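Local atomic coordinates of hypothetical UPF0271 protein TTHB195 (Thermus thermophilus, PDB entry 2DFA), a protein that probably catalyses, as subunit A of a three-component 5-oxoprolinase, the ATP-dependent cleavage of 5-oxoproline to L-glutamate. Residues S29-L33 with H106-P110; A34-H38 with D86-Q90; H62-P66 with A113-K117; V143-T147 with G174-P178. All coordinates share one frame; numbering follows the deposited sequence. Where two conformers were deposited one is given.

Interaction 1 (S29-L33 with H106-P110); sequences SSANL and HHVKP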
loop_
_atom_site.group_PDB
_atom_site.type_symbol
_atom_site.label_atom_id
_atom_site.label_comp_id
_atom_site.label_asym_id
_atom_site.label_seq_id
_atom_site.Cartn_x
_atom_site.Cartn_y
_atom_site.Cartn_z
ATOM N N SER A 29 -5.236 28.712 -13.666
ATOM C CA SER A 29 -6.673 28.694 -13.897
ATOM C C SER A 29 -7.231 27.277 -13.770
ATOM O O SER A 29 -8.421 27.104 -13.546
ATOM C CB SER A 29 -7.027 29.289 -15.269
ATOM O OG SER A 29 -6.349 28.631 -16.325
ATOM N N SER A 30 -6.372 26.267 -13.910
ATOM C CA SER A 30 -6.805 24.874 -13.775
ATOM C C SER A 30 -5.732 24.078 -13.036
ATOM O O SER A 30 -4.550 24.410 -13.094
ATOM C CB SER A 30 -7.074 24.223 -15.145
ATOM O OG SER A 30 -8.227 24.754 -15.777
ATOM N N ALA A 31 -6.154 23.036 -12.329
ATOM C CA ALA A 31 -5.217 22.198 -11.588
ATOM C C ALA A 31 -5.517 20.729 -11.875
ATOM O O ALA A 31 -6.668 20.356 -12.105
ATOM C CB ALA A 31 -5.337 22.474 -10.101
ATOM N N ASN A 32 -4.471 19.910 -11.877
ATOM C CA ASN A 32 -4.609 18.478 -12.120
ATOM C C ASN A 32 -4.359 17.833 -10.762
ATOM O O ASN A 32 -3.228 17.804 -10.284
ATOM C CB ASN A 32 -3.557 18.013 -13.127
ATOM C CG ASN A 32 -3.344 19.013 -14.255
ATOM O OD1 ASN A 32 -4.274 19.351 -14.990
ATOM N ND2 ASN A 32 -2.115 19.495 -14.391
ATOM N N LEU A 33 -5.417 17.340 -10.133
ATOM C CA LEU A 33 -5.304 16.733 -8.813
ATOM C C LEU A 33 -5.045 15.233 -8.812
ATOM O O LEU A 33 -5.702 14.479 -9.533
ATOM C CB LEU A 33 -6.565 17.029 -7.997
ATOM C CG LEU A 33 -6.561 18.350 -7.214
ATOM C CD1 LEU A 33 -6.166 19.508 -8.120
ATOM C CD2 LEU A 33 -7.928 18.574 -6.612
ATOM N N HIS A 106 -13.564 19.231 -14.273
ATOM C CA HIS A 106 -13.219 20.021 -15.450
ATOM C C HIS A 106 -12.517 19.306 -16.599
ATOM O O HIS A 106 -12.806 19.564 -17.771
ATOM C CB HIS A 106 -12.391 21.223 -14.993
ATOM C CG HIS A 106 -11.997 22.150 -16.098
ATOM N ND1 HIS A 106 -10.724 22.180 -16.624
ATOM C CD2 HIS A 106 -12.698 23.111 -16.748
ATOM C CE1 HIS A 106 -10.655 23.124 -17.545
ATOM N NE2 HIS A 106 -11.838 23.703 -17.641
ATOM N N HIS A 107 -11.595 18.407 -16.278
ATOM C CA HIS A 107 -10.864 17.696 -17.317
ATOM C C HIS A 107 -10.141 16.486 -16.735
ATOM O O HIS A 107 -10.271 16.179 -15.552
ATOM C CB HIS A 107 -9.819 18.628 -17.943
ATOM C CG HIS A 107 -8.766 19.081 -16.977
ATOM N ND1 HIS A 107 -8.977 20.090 -16.061
ATOM C CD2 HIS A 107 -7.513 18.622 -16.746
ATOM C CE1 HIS A 107 -7.900 20.231 -15.308
ATOM N NE2 HIS A 107 -6.997 19.350 -15.703
ATOM N N VAL A 108 -9.400 15.801 -17.594
ATOM C CA VAL A 108 -8.590 14.664 -17.181
ATOM C C VAL A 108 -7.249 14.807 -17.880
ATOM O O VAL A 108 -7.179 15.184 -19.055
ATOM C CB VAL A 108 -9.217 13.306 -17.573
ATOM C CG1 VAL A 108 -8.240 12.171 -17.226
ATOM C CG2 VAL A 108 -10.532 13.097 -16.828
ATOM N N LYS A 109 -6.183 14.527 -17.140
ATOM C CA LYS A 109 -4.831 14.597 -17.663
ATOM C C LYS A 109 -3.985 13.558 -16.928
ATOM O O LYS A 109 -3.749 13.681 -15.725
ATOM C CB LYS A 109 -4.229 15.979 -17.422
ATOM C CG LYS A 109 -2.759 16.089 -17.806
ATOM C CD LYS A 109 -2.186 17.422 -17.328
ATOM C CE LYS A 109 -0.704 17.550 -17.622
ATOM N NZ LYS A 109 -0.149 18.778 -16.977
ATOM N N PRO A 110 -3.518 12.531 -17.643
ATOM C CA PRO A 110 -2.688 11.463 -17.059
ATOM C C PRO A 110 -1.422 12.024 -16.418
ATOM O O PRO A 110 -0.903 13.053 -16.853
ATOM C CB PRO A 110 -2.363 10.578 -18.258
ATOM C CG PRO A 110 -3.539 10.805 -19.184
ATOM C CD PRO A 110 -3.763 12.289 -19.076
#

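Interaction 2 (A34-H38 with D86-Q90); sequences ACGFH and DVLYQ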
loop_
_atom_site.group_PDB
_atom_site.type_symbol
_atom_site.label_atom_id
_atom_site.label_comp_id
_atom_site.label_asym_id
_atom_site.label_seq_id
_atom_site.Cartn_x
_atom_site.Cartn_y
_atom_site.Cartn_z
ATOM N N ALA A 34 -4.085 14.814 -7.987
ATOM C CA ALA A 34 -3.740 13.404 -7.853
ATOM C C ALA A 34 -4.956 12.672 -7.287
ATOM O O ALA A 34 -5.774 13.264 -6.573
ATOM C CB ALA A 34 -2.530 13.237 -6.919
ATOM N N CYS A 35 -5.063 11.378 -7.589
ATOM C CA CYS A 35 -6.213 10.603 -7.144
ATOM C C CYS A 35 -5.939 9.416 -6.218
ATOM O O CYS A 35 -6.715 8.458 -6.200
ATOM C CB CYS A 35 -6.994 10.129 -8.377
ATOM S SG CYS A 35 -7.389 11.473 -9.560
ATOM N N GLY A 36 -4.844 9.473 -5.461
ATOM C CA GLY A 36 -4.538 8.410 -4.514
ATOM C C GLY A 36 -3.620 7.279 -4.950
ATOM O O GLY A 36 -3.288 6.417 -4.133
ATOM N N PHE A 37 -3.200 7.270 -6.209
ATOM C CA PHE A 37 -2.319 6.203 -6.700
ATOM C C PHE A 37 -0.831 6.554 -6.649
ATOM O O PHE A 37 -0.018 5.753 -6.177
ATOM C CB PHE A 37 -2.701 5.817 -8.135
ATOM C CG PHE A 37 -3.838 4.830 -8.222
ATOM C CD1 PHE A 37 -4.957 4.952 -7.404
ATOM C CD2 PHE A 37 -3.795 3.786 -9.148
ATOM C CE1 PHE A 37 -6.023 4.047 -7.505
ATOM C CE2 PHE A 37 -4.854 2.873 -9.261
ATOM C CZ PHE A 37 -5.964 3.003 -8.441
ATOM N N HIS A 38 -0.472 7.731 -7.153
ATOM C CA HIS A 38 0.919 8.126 -7.103
ATOM C C HIS A 38 1.102 9.249 -6.097
ATOM O O HIS A 38 2.205 9.713 -5.838
ATOM C CB HIS A 38 1.333 8.601 -8.497
ATOM C CG HIS A 38 0.614 9.882 -8.829
ATOM N ND1 HIS A 38 -0.623 9.921 -9.385
ATOM C CD2 HIS A 38 1.062 11.196 -8.652
ATOM C CE1 HIS A 38 -0.911 11.228 -9.539
ATOM N NE2 HIS A 38 0.078 12.014 -9.109
ATOM N N ASP A 86 -8.074 1.298 -13.622
ATOM C CA ASP A 86 -7.362 2.199 -12.717
ATOM C C ASP A 86 -7.753 3.658 -12.941
ATOM O O ASP A 86 -7.939 4.408 -11.985
ATOM C CB ASP A 86 -5.856 2.028 -12.892
ATOM C CG ASP A 86 -5.342 0.759 -12.245
ATOM O OD1 ASP A 86 -6.170 -0.006 -11.702
ATOM O OD2 ASP A 86 -4.115 0.532 -12.272
ATOM N N VAL A 87 -7.875 4.055 -14.202
ATOM C CA VAL A 87 -8.264 5.426 -14.526
ATOM C C VAL A 87 -9.694 5.700 -14.071
ATOM O O VAL A 87 -9.980 6.757 -13.500
ATOM C CB VAL A 87 -8.129 5.706 -16.041
ATOM C CG1 VAL A 87 -8.749 7.071 -16.398
ATOM C CG2 VAL A 87 -6.652 5.693 -16.425
ATOM N N LEU A 88 -10.602 4.757 -14.317
ATOM C CA LEU A 88 -11.993 4.940 -13.892
ATOM C C LEU A 88 -12.078 5.121 -12.380
ATOM O O LEU A 88 -12.767 6.010 -11.877
ATOM C CB LEU A 88 -12.847 3.727 -14.267
ATOM C CG LEU A 88 -13.677 3.790 -15.543
ATOM C CD1 LEU A 88 -14.492 2.508 -15.674
ATOM C CD2 LEU A 88 -14.604 4.998 -15.492
ATOM N N TYR A 89 -11.385 4.241 -11.664
ATOM C CA TYR A 89 -11.356 4.262 -10.212
ATOM C C TYR A 89 -10.915 5.631 -9.702
ATOM O O TYR A 89 -11.537 6.205 -8.813
ATOM C CB TYR A 89 -10.379 3.182 -9.710
ATOM C CG TYR A 89 -10.294 3.043 -8.208
ATOM C CD1 TYR A 89 -9.585 3.971 -7.431
ATOM C CD2 TYR A 89 -10.928 1.984 -7.555
ATOM C CE1 TYR A 89 -9.509 3.846 -6.049
ATOM C CE2 TYR A 89 -10.863 1.850 -6.171
ATOM C CZ TYR A 89 -10.154 2.782 -5.422
ATOM O OH TYR A 89 -10.105 2.662 -4.057
ATOM N N GLN A 90 -9.829 6.141 -10.270
ATOM C CA GLN A 90 -9.277 7.424 -9.849
ATOM C C GLN A 90 -10.174 8.608 -10.171
ATOM O O GLN A 90 -10.385 9.479 -9.330
ATOM C CB GLN A 90 -7.899 7.608 -10.474
ATOM C CG GLN A 90 -6.861 6.640 -9.888
ATOM C CD GLN A 90 -5.500 6.771 -10.530
ATOM O OE1 GLN A 90 -4.727 7.673 -10.198
ATOM N NE2 GLN A 90 -5.194 5.871 -11.457
HETATM O O HOH W 1 -3.218 9.256 -8.543
#

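Interaction 3 (H62-P66 with A113-K117); sequences HPGFP and ALYLK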
loop_
_atom_site.group_PDB
_atom_site.type_symbol
_atom_site.label_atom_id
_atom_site.label_comp_id
_atom_site.label_asym_id
_atom_site.label_seq_id
_atom_site.Cartn_x
_atom_site.Cartn_y
_atom_site.Cartn_z
ATOM N N HIS A 62 -5.877 13.830 -12.304
ATOM C CA HIS A 62 -4.498 13.572 -12.690
ATOM C C HIS A 62 -4.205 12.102 -12.338
ATOM O O HIS A 62 -3.412 11.814 -11.450
ATOM C CB HIS A 62 -3.586 14.518 -11.896
ATOM C CG HIS A 62 -2.224 14.709 -12.485
ATOM N ND1 HIS A 62 -1.986 14.702 -13.841
ATOM C CD2 HIS A 62 -1.037 15.002 -11.899
ATOM C CE1 HIS A 62 -0.716 14.986 -14.068
ATOM N NE2 HIS A 62 -0.120 15.173 -12.905
ATOM N N PRO A 63 -4.857 11.156 -13.037
ATOM C CA PRO A 63 -4.640 9.728 -12.765
ATOM C C PRO A 63 -3.244 9.220 -13.112
ATOM O O PRO A 63 -2.616 9.677 -14.069
ATOM C CB PRO A 63 -5.737 9.054 -13.585
ATOM C CG PRO A 63 -5.860 9.969 -14.784
ATOM C CD PRO A 63 -5.841 11.343 -14.122
ATOM N N GLY A 64 -2.757 8.271 -12.317
ATOM C CA GLY A 64 -1.438 7.721 -12.562
ATOM C C GLY A 64 -1.348 6.227 -12.298
ATOM O O GLY A 64 -2.339 5.581 -11.947
ATOM N N PHE A 65 -0.153 5.678 -12.489
ATOM C CA PHE A 65 0.099 4.261 -12.244
ATOM C C PHE A 65 0.008 3.977 -10.745
ATOM O O PHE A 65 0.204 4.871 -9.913
ATOM C CB PHE A 65 1.514 3.872 -12.701
ATOM C CG PHE A 65 1.650 3.630 -14.181
ATOM C CD1 PHE A 65 0.726 2.846 -14.866
ATOM C CD2 PHE A 65 2.752 4.124 -14.877
ATOM C CE1 PHE A 65 0.902 2.556 -16.223
ATOM C CE2 PHE A 65 2.937 3.841 -16.229
ATOM C CZ PHE A 65 2.011 3.055 -16.904
ATOM N N PRO A 66 -0.297 2.721 -10.377
ATOM C CA PRO A 66 -0.386 2.371 -8.962
ATOM C C PRO A 66 1.041 2.134 -8.454
ATOM O O PRO A 66 1.483 0.987 -8.313
ATOM C CB PRO A 66 -1.226 1.095 -8.981
ATOM C CG PRO A 66 -0.781 0.446 -10.261
ATOM C CD PRO A 66 -0.771 1.613 -11.227
ATOM N N ALA A 113 4.611 8.676 -15.727
ATOM C CA ALA A 113 4.860 7.558 -16.631
ATOM C C ALA A 113 3.633 7.096 -17.407
ATOM O O ALA A 113 3.767 6.595 -18.525
ATOM C CB ALA A 113 5.474 6.390 -15.865
ATOM N N LEU A 114 2.444 7.250 -16.827
ATOM C CA LEU A 114 1.223 6.848 -17.529
ATOM C C LEU A 114 1.051 7.774 -18.731
ATOM O O LEU A 114 0.703 7.336 -19.827
ATOM C CB LEU A 114 -0.004 6.961 -16.610
ATOM C CG LEU A 114 -1.377 6.611 -17.219
ATOM C CD1 LEU A 114 -1.350 5.210 -17.837
ATOM C CD2 LEU A 114 -2.448 6.703 -16.141
ATOM N N TYR A 115 1.299 9.061 -18.506
ATOM C CA TYR A 115 1.194 10.073 -19.555
ATOM C C TYR A 115 2.160 9.694 -20.682
ATOM O O TYR A 115 1.778 9.621 -21.850
ATOM C CB TYR A 115 1.564 11.445 -18.976
ATOM C CG TYR A 115 1.299 12.625 -19.888
ATOM C CD1 TYR A 115 -0.005 13.023 -20.188
ATOM C CD2 TYR A 115 2.353 13.361 -20.433
ATOM C CE1 TYR A 115 -0.254 14.129 -21.007
ATOM C CE2 TYR A 115 2.115 14.467 -21.255
ATOM C CZ TYR A 115 0.811 14.844 -21.535
ATOM O OH TYR A 115 0.573 15.942 -22.334
ATOM N N LEU A 116 3.414 9.436 -20.317
ATOM C CA LEU A 116 4.430 9.066 -21.295
ATOM C C LEU A 116 4.095 7.761 -22.022
ATOM O O LEU A 116 4.298 7.655 -23.230
ATOM C CB LEU A 116 5.802 8.952 -20.616
ATOM C CG LEU A 116 6.353 10.248 -20.010
ATOM C CD1 LEU A 116 7.725 9.990 -19.389
ATOM C CD2 LEU A 116 6.451 11.318 -21.092
ATOM N N LYS A 117 3.584 6.769 -21.295
ATOM C CA LYS A 117 3.232 5.495 -21.919
ATOM C C LYS A 117 2.123 5.745 -22.940
ATOM O O LYS A 117 2.118 5.163 -24.029
ATOM C CB LYS A 117 2.758 4.489 -20.861
ATOM C CG LYS A 117 2.563 3.066 -21.386
ATOM C CD LYS A 117 2.065 2.149 -20.275
ATOM C CE LYS A 117 1.905 0.703 -20.742
ATOM N NZ LYS A 117 3.190 0.106 -21.194
HETATM O O HOH W 2 1.789 7.594 -13.488
#

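Interaction 4 (V143-T147 with G174-P178); sequences VLPGT and GQLAP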
loop_
_atom_site.group_PDB
_atom_site.type_symbol
_atom_site.label_atom_id
_atom_site.label_comp_id
_atom_site.label_asym_id
_atom_site.label_seq_id
_atom_site.Cartn_x
_atom_site.Cartn_y
_atom_site.Cartn_z
ATOM N N VAL A 143 -4.031 16.513 -23.862
ATOM C CA VAL A 143 -3.053 15.668 -24.536
ATOM C C VAL A 143 -1.875 16.440 -25.108
ATOM O O VAL A 143 -1.887 17.670 -25.174
ATOM C CB VAL A 143 -3.699 14.897 -25.709
ATOM C CG1 VAL A 143 -5.008 14.270 -25.274
ATOM C CG2 VAL A 143 -3.928 15.836 -26.883
ATOM N N LEU A 144 -0.854 15.694 -25.516
ATOM C CA LEU A 144 0.326 16.277 -26.140
ATOM C C LEU A 144 0.039 16.228 -27.632
ATOM O O LEU A 144 -0.215 15.158 -28.186
ATOM C CB LEU A 144 1.578 15.453 -25.833
ATOM C CG LEU A 144 2.571 16.071 -24.847
ATOM C CD1 LEU A 144 3.814 15.192 -24.762
ATOM C CD2 LEU A 144 2.949 17.469 -25.312
ATOM N N PRO A 145 0.064 17.387 -28.301
ATOM C CA PRO A 145 -0.206 17.426 -29.741
ATOM C C PRO A 145 0.787 16.622 -30.580
ATOM O O PRO A 145 1.975 16.549 -30.257
ATOM C CB PRO A 145 -0.171 18.923 -30.055
ATOM C CG PRO A 145 0.821 19.447 -29.052
ATOM C CD PRO A 145 0.413 18.725 -27.791
ATOM N N GLY A 146 0.279 16.008 -31.645
ATOM C CA GLY A 146 1.117 15.225 -32.537
ATOM C C GLY A 146 1.484 13.831 -32.063
ATOM O O GLY A 146 2.385 13.205 -32.621
ATOM N N THR A 147 0.791 13.332 -31.044
ATOM C CA THR A 147 1.078 12.003 -30.509
ATOM C C THR A 147 -0.045 11.007 -30.798
ATOM O O THR A 147 -1.155 11.397 -31.160
ATOM C CB THR A 147 1.286 12.057 -28.974
ATOM O OG1 THR A 147 0.069 12.466 -28.342
ATOM C CG2 THR A 147 2.380 13.049 -28.618
ATOM N N GLY A 174 8.751 19.098 -33.586
ATOM C CA GLY A 174 7.504 19.537 -32.984
ATOM C C GLY A 174 7.233 18.848 -31.660
ATOM O O GLY A 174 6.245 19.143 -30.982
ATOM N N GLN A 175 8.114 17.925 -31.291
ATOM C CA GLN A 175 7.975 17.197 -30.042
ATOM C C GLN A 175 8.955 17.768 -29.020
ATOM O O GLN A 175 9.866 18.518 -29.374
ATOM C CB GLN A 175 8.250 15.707 -30.266
ATOM C CG GLN A 175 7.388 14.789 -29.412
ATOM C CD GLN A 175 5.903 14.987 -29.669
ATOM O OE1 GLN A 175 5.138 15.300 -28.755
ATOM N NE2 GLN A 175 5.488 14.796 -30.916
ATOM N N LEU A 176 8.765 17.411 -27.755
ATOM C CA LEU A 176 9.622 17.902 -26.683
ATOM C C LEU A 176 11.027 17.326 -26.738
ATOM O O LEU A 176 11.219 16.162 -27.090
ATOM C CB LEU A 176 8.993 17.582 -25.325
ATOM C CG LEU A 176 7.647 18.263 -25.061
ATOM C CD1 LEU A 176 7.031 17.721 -23.783
ATOM C CD2 LEU A 176 7.853 19.768 -24.968
ATOM N N ALA A 177 12.009 18.155 -26.392
ATOM C CA ALA A 177 13.377 17.672 -26.346
ATOM C C ALA A 177 13.585 16.727 -25.162
ATOM O O ALA A 177 13.035 16.903 -24.080
ATOM C CB ALA A 177 14.285 18.890 -26.209
ATOM N N PRO A 178 14.357 15.653 -25.420
ATOM C CA PRO A 178 14.765 14.714 -24.377
ATOM C C PRO A 178 15.234 15.399 -23.080
ATOM O O PRO A 178 15.967 16.379 -23.076
ATOM C CB PRO A 178 15.872 13.832 -24.947
ATOM C CG PRO A 178 15.353 13.716 -26.380
ATOM C CD PRO A 178 14.867 15.209 -26.706
#

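Interaction 1 (S29-L33 with H106-P110)
Ser30, on strand 30-34, packs its CB against the imidazole of His107; its OG, modelled in two positions, makes only a doubtful approach to the His106 ring and has its stronger partner in the carboxylate of Asp4. Ala31 turns its methyl away and contributes its backbone instead, the carbonyl O lying 3.4 Å from His107 CE1. Asn32 makes the central bond: its OD1 accepts the N-H of His107 NE2 at 2.8 Å, with a nearly straight angle of 163°. The donor lies in the carbonyl plane and the oxygen close to the imidazole plane, while the amide and ring stand almost perpendicular, 89° apart. At the other ring nitrogen, His107 ND1 is hydrogen-bonded to His106 ND1 at 2.8 Å, so both nitrogens are held and the rotation of the ring is fixed. Lys109 runs fully extended past the amide, its CD 3.6 Å from Asn32 CG. Its NZ and Asn32 ND2 are both donors and do not pair; NZ forms a salt bridge with Glu163, and ND2 bonds to Asn6 and Asp8. Strand 30-34 lies in the curled parallel sheet between strands 2-9 and 58-62, and loop 106-110, leading into helix 112-120, ties it to strand 141-143, where His107 and Lys109 both touch Val142.

Interaction 2 (A34-H38 with D86-Q90)
At the C-terminal end of a parallel strand in this barrel-like beta/alpha fold, the loop after strand 30-34 docks on helix 80-100 through Cys35 and Phe37, which close on Gln90. Cys35 sets its CB 3.4 Å from the CB of Gln90, bringing loop and helix backbones close together. Beyond CG the glutamine chain is extended (chi2 178°) and runs across one face of the Phe37 ring. Amide and ring are stacked, their planes only 3° apart, with Gln90 CD 3.4 Å from the ring plane and displaced toward the rim of the ring. Gln90 CG makes a CH-pi contact over the same ring, 3.7 Å from the centroid. The carboxylate of Asp86 meets the edge of the ring, its CG 3.7 Å from Phe37 CE2, and the Tyr89 ring leans obliquely against that of Phe37, CD1 to Phe37 CE1 being 3.6 Å. The hydroxyl of Tyr89 reaches across to Cys35 O of the second subunit, and the reverse bond is formed as well, placing this contact at a subunit interface.

Both ends of the buried amide are engaged. Gln90 OE1 accepts from a water at 2.7 Å, and that water in turn accepts the backbone N-H groups of Cys35 and Phe37. Gln90 NE2 donates to Asp86 O, tilted well above that carbonyl's plane and on the face opposite the helical N-H of Gln90, and also to Gly64 O. A flipped amide would bring its oxygen against these carbonyls, so the bonds fix its orientation and hold it flat against the aromatic ring.

Interaction 3 (H62-P66 with A113-K117)
Phe65 lays its ring on the start of helix 112-120, reaching from the loop that follows strand 58-62 in the parallel beta/alpha fold. Leu114 covers one face: its CB forms a CH-pi contact 4.2 Å from the ring centroid, only 5° off the normal, while its CA sits nearer the rim. The helix also borders the ring in its plane, with Ala113 CB 3.6 Å from Phe65 CE2 and Lys117 CD 3.5 Å from Phe65 CZ. With CG of Leu114 anti to the backbone N (chi1 178°), the two methyls part to different residues of the loop, CD1 touching Phe65 CE1 at 3.8 Å and CD2 meeting Pro63 O at 3.6 Å. Lys117 is extended along its aliphatic part and bends at its last torsion (chi4 62°), so that CD stays at the ring edge while NZ turns away from it to a salt bridge with Glu75. Replacing Phe65 by an alanine would probably open a gap against Leu114 and leave CD of Lys117 without the aromatic edge it touches. Between the two backbones, a water accepts the N-H of Phe65 at 2.9 Å and, more weakly, that of Leu114, at 3.4 Å from its N.

Interaction 4 (V143-T147 with G174-P178)
Gln175 reaches from the loop after strand 160-164 to the turn at Leu144-Thr147. Its CB and CG serve as a spacer, and the bend at CG (chi2 59°) swings the amide onto the turn. There CD lies 4.2 Å from Thr147 CG2, the two side chains crossing at about a right angle. OE1 comes closer to the same methyl, 3.6 Å from Thr147 CG2. It also faces another acceptor, Pro145 O, at 3.7 Å, so the two oxygens have no bond to offer each other. At the tip, NE2 stays 3.9 Å from Gly146 O, a long approach that amounts to loose polar contact.

The turn is a type II beta turn from Leu144 to Thr147, with Gly146 at its positive-phi position, and it leads directly into helix 148-155. Thr147 is the N-cap. Its OG1, held between the backbone N and the carbonyl carbon (chi1 64°), donates to Leu144 O at 2.7 Å in the carbonyl plane and accepts the N-H of Glu150. With an alanine here, Leu144 O and the N-H of Glu150 would probably both be left without their mate, and the glutamine amide would lose the methyl it rests on.

Next to the amide, Leu144 and Leu176 meet through their CD1 methyls, 4.2 Å apart. Leu144 is further packed against Tyr115 and Cys119 of helix 112-120, and Leu176 against Arg168 and Tyr170.

How the interactions relate
Interactions 1, 2 and 3 are buried, whereas interaction 4 is only partly so. Interaction 1, about 6 Å from the centre of the chain, is polar and histidine-rich; interactions 2 and 3, whose centres are about 9 Å apart, rely on a phenylalanine set against a helix. His62 joins 1 to 3, with ND1 bonded to Lys109 O and its backbone N to Leu33 O. Asp8, His62 and His111 turn donor atoms to one vacant point, possibly a metal site. Interaction 4 pairs two loops with weak contacts, and touches interaction 3 through Tyr115 on Leu144. Interaction 2 carries hydrogen bonds to a second subunit, while in interaction 3 Pro66 packs on Arg74 of a third subunit.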